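Long-range contact in methylase yhhF (Escherichia coli, PDB 2FPO), which methylates the N2 atom of guanine 966 in the 16S rRNA of the assembled 30S particle, using S-adenosyl-L-methionine as methyl donor: residues Asp60-Ser65 with Val128-Arg133. Sequence-based numbering, arbitrary orientation.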
ATOM      1  N   ASP A  60      -1.075  -3.645  -2.094  1.00 27.40           N
ATOM      2  CA  ASP A  60      -0.913  -3.272  -0.685  1.00 28.16           C
ATOM      3  C   ASP A  60      -0.404  -4.503   0.088  1.00 27.64           C
ATOM      4  O   ASP A  60      -1.160  -5.473   0.284  1.00 26.52           O
ATOM      5  CB  ASP A  60      -2.255  -2.808  -0.137  1.00 27.74           C
ATOM      6  CG  ASP A  60      -2.138  -2.020   1.173  1.00 31.16           C
ATOM      7  OD1 ASP A  60      -1.148  -2.152   1.923  1.00 32.54           O
ATOM      8  OD2 ASP A  60      -3.080  -1.277   1.460  1.00 34.35           O
ATOM      9  N   CYS A  61       0.863  -4.444   0.521  1.00 27.14           N
ATOM     10  CA  CYS A  61       1.532  -5.599   1.150  1.00 27.79           C
ATOM     11  C   CYS A  61       1.038  -5.981   2.538  1.00 27.79           C
ATOM     12  O   CYS A  61       1.239  -7.138   2.944  1.00 27.87           O
ATOM     13  CB  CYS A  61       3.050  -5.409   1.187  1.00 28.60           C
ATOM     14  SG  CYS A  61       3.769  -5.273  -0.480  1.00 29.84           S
ATOM     15  N   PHE A  62       0.469  -5.016   3.271  1.00 26.10           N
ATOM     16  CA  PHE A  62      -0.031  -5.218   4.649  1.00 27.10           C
ATOM     17  C   PHE A  62      -1.250  -4.337   4.698  1.00 27.66           C
ATOM     18  O   PHE A  62      -1.208  -3.211   5.254  1.00 26.78           O
ATOM     19  CB  PHE A  62       0.991  -4.765   5.745  1.00 27.07           C
ATOM     20  CG  PHE A  62       2.367  -5.345   5.563  1.00 27.12           C
ATOM     21  CD1 PHE A  62       2.703  -6.563   6.144  1.00 27.58           C
ATOM     22  CD2 PHE A  62       3.309  -4.684   4.770  1.00 27.59           C
ATOM     23  CE1 PHE A  62       3.997  -7.139   5.909  1.00 28.73           C
ATOM     24  CE2 PHE A  62       4.591  -5.223   4.530  1.00 28.64           C
ATOM     25  CZ  PHE A  62       4.945  -6.447   5.118  1.00 27.96           C
ATOM     26  N   ALA A  63      -2.325  -4.817   4.085  1.00 27.52           N
ATOM     27  CA  ALA A  63      -3.483  -3.944   3.810  1.00 28.61           C
ATOM     28  C   ALA A  63      -4.258  -3.525   5.059  1.00 29.10           C
ATOM     29  O   ALA A  63      -4.843  -2.443   5.076  1.00 29.16           O
ATOM     30  CB  ALA A  63      -4.408  -4.569   2.757  1.00 27.74           C
ATOM     31  N   GLY A  64      -4.246  -4.360   6.095  1.00 30.27           N
ATOM     32  CA  GLY A  64      -4.907  -4.036   7.388  1.00 32.07           C
ATOM     33  C   GLY A  64      -6.365  -3.607   7.225  1.00 33.33           C
ATOM     34  O   GLY A  64      -7.216  -4.364   6.704  1.00 34.00           O
ATOM     35  N   SER A  65      -6.645  -2.374   7.618  1.00 34.01           N
ATOM     36  CA  SER A  65      -7.990  -1.774   7.472  1.00 35.85           C
ATOM     37  C   SER A  65      -8.402  -1.545   5.993  1.00 35.31           C
ATOM     38  O   SER A  65      -9.578  -1.358   5.684  1.00 35.76           O
ATOM     39  CB  SER A  65      -8.042  -0.462   8.267  1.00 35.64           C
ATOM     40  OG  SER A  65      -6.985   0.380   7.830  1.00 38.92           O
ATOM     41  N   VAL A 128       3.885  -0.162   1.379  1.00 26.91           N
ATOM     42  CA  VAL A 128       4.695  -0.930   2.348  1.00 27.68           C
ATOM     43  C   VAL A 128       4.658  -0.242   3.713  1.00 27.38           C
ATOM     44  O   VAL A 128       5.526   0.561   4.081  1.00 28.14           O
ATOM     45  CB  VAL A 128       6.164  -1.142   1.865  1.00 28.73           C
ATOM     46  CG1 VAL A 128       6.919  -2.115   2.811  1.00 27.20           C
ATOM     47  CG2 VAL A 128       6.205  -1.610   0.422  1.00 26.35           C
ATOM     48  N   ASP A 129       3.637  -0.583   4.483  1.00 27.73           N
ATOM     49  CA  ASP A 129       3.480  -0.047   5.815  1.00 28.49           C
ATOM     50  C   ASP A 129       3.337  -1.254   6.743  1.00 28.52           C
ATOM     51  O   ASP A 129       2.236  -1.614   7.124  1.00 27.25           O
ATOM     52  CB  ASP A 129       2.243   0.852   5.882  1.00 29.51           C
ATOM     53  CG  ASP A 129       1.976   1.371   7.296  1.00 33.31           C
ATOM     54  OD1 ASP A 129       2.948   1.524   8.090  1.00 38.23           O
ATOM     55  OD2 ASP A 129       0.791   1.596   7.624  1.00 36.00           O
ATOM     56  N   PRO A 130       4.461  -1.921   7.071  1.00 28.14           N
ATOM     57  CA  PRO A 130       4.306  -3.110   7.919  1.00 27.25           C
ATOM     58  C   PRO A 130       3.906  -2.830   9.375  1.00 27.06           C
ATOM     59  O   PRO A 130       4.183  -1.720   9.891  1.00 27.55           O
ATOM     60  CB  PRO A 130       5.681  -3.801   7.806  1.00 26.86           C
ATOM     61  CG  PRO A 130       6.630  -2.674   7.505  1.00 27.64           C
ATOM     62  CD  PRO A 130       5.861  -1.697   6.659  1.00 27.76           C
ATOM     63  N   PRO A 131       3.264  -3.823  10.049  1.00 26.26           N
ATOM     64  CA  PRO A 131       2.826  -3.659  11.431  1.00 26.93           C
ATOM     65  C   PRO A 131       4.021  -3.442  12.362  1.00 27.03           C
ATOM     66  O   PRO A 131       3.909  -2.773  13.384  1.00 27.22           O
ATOM     67  CB  PRO A 131       2.087  -4.997  11.737  1.00 26.36           C
ATOM     68  CG  PRO A 131       2.713  -5.976  10.811  1.00 26.28           C
ATOM     69  CD  PRO A 131       2.921  -5.167   9.538  1.00 26.93           C
ATOM     70  N   PHE A 132       5.168  -3.997  11.995  1.00 27.49           N
ATOM     71  CA  PHE A 132       6.420  -3.659  12.669  1.00 27.94           C
ATOM     72  C   PHE A 132       7.519  -3.646  11.595  1.00 28.59           C
ATOM     73  O   PHE A 132       7.358  -4.263  10.549  1.00 27.01           O
ATOM     74  CB  PHE A 132       6.702  -4.623  13.852  1.00 26.97           C
ATOM     75  CG  PHE A 132       6.734  -6.067  13.448  1.00 26.23           C
ATOM     76  CD1 PHE A 132       7.909  -6.634  12.949  1.00 24.92           C
ATOM     77  CD2 PHE A 132       5.579  -6.850  13.510  1.00 24.02           C
ATOM     78  CE1 PHE A 132       7.942  -7.964  12.536  1.00 26.87           C
ATOM     79  CE2 PHE A 132       5.605  -8.183  13.119  1.00 24.61           C
ATOM     80  CZ  PHE A 132       6.786  -8.743  12.616  1.00 25.82           C
ATOM     81  N   ARG A 133       8.629  -2.963  11.866  1.00 29.85           N
ATOM     82  CA  ARG A 133       9.658  -2.640  10.865  0.50 31.28           C
ATOM     83  C   ARG A 133      10.695  -3.759  10.695  1.00 31.42           C
ATOM     84  O   ARG A 133      10.901  -4.301   9.593  1.00 30.48           O
ATOM     85  CB  ARG A 133      10.378  -1.347  11.306  0.50 31.75           C
ATOM     86  CG  ARG A 133      11.435  -0.774  10.350  0.50 35.31           C
ATOM     87  CD  ARG A 133      12.894  -1.176  10.669  0.50 39.02           C
ATOM     88  NE  ARG A 133      13.273  -1.027  12.076  0.50 41.84           N
ATOM     89  CZ  ARG A 133      14.483  -1.297  12.560  0.50 43.23           C
ATOM     90  NH1 ARG A 133      15.450  -1.723  11.752  0.50 44.69           N
ATOM     91  NH2 ARG A 133      14.728  -1.146  13.856  0.50 43.61           N
TER
HETATM   92  O   HOH W   1       1.276  -1.696   3.557  1.00 32.46           O
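Phe62 carries the contact with its side chain, one face of the ring lying against Pro130. Pro130 CB stands 3.8 Å from the ring centroid and 15° off its normal, a CH-pi contact displaced toward the CE2-CZ rim. The proline's CA continues the cover over the same face, 3.7 Å from Phe62 CD2. Next along the chain, Pro131 brings its CD to 3.7 Å from Phe62 CD1, the two side chains crossing at about a right angle. Val128 approaches the ring from its edge, with CG1 4.2 Å from Phe62 CE2. The ring reaches these partners because CG lies anti to the carbonyl carbon, beside the backbone N (chi1 -51°). An alanine in place of Phe62 would probably leave Pro130 CB and Pro131 CD without the ring they pack on and open a gap beside Val128.

At the edge of the ring, in its plane, one water joins polar groups of the two segments. It accepts a bond from the backbone N of Asp129 at 2.8 Å and a weak one from the N of Phe62, and donates to Asp60 OD1 at 3.0 Å. The carboxylate of Asp60 is buried; its OD2 takes a weak bond from Gly69 N, at the start of helix 67-74. Farther out, the Phe62 side chain also touches Thr140 of helix 137-146 and Ala112 of helix 112-116, while Glu84 receives the N-H of Gly64.

The two loops leave the C-terminal ends of the neighbouring parallel strands 57-60 and 123-128. Asp60-Ser65 begins the D-x-F-x-G-x-G motif and Asp129-Phe132 is the DPPF motif, whose counterparts in related Rossmann-like methyltransferases border the S-adenosyl-L-methionine pocket and the target-base site, respectively.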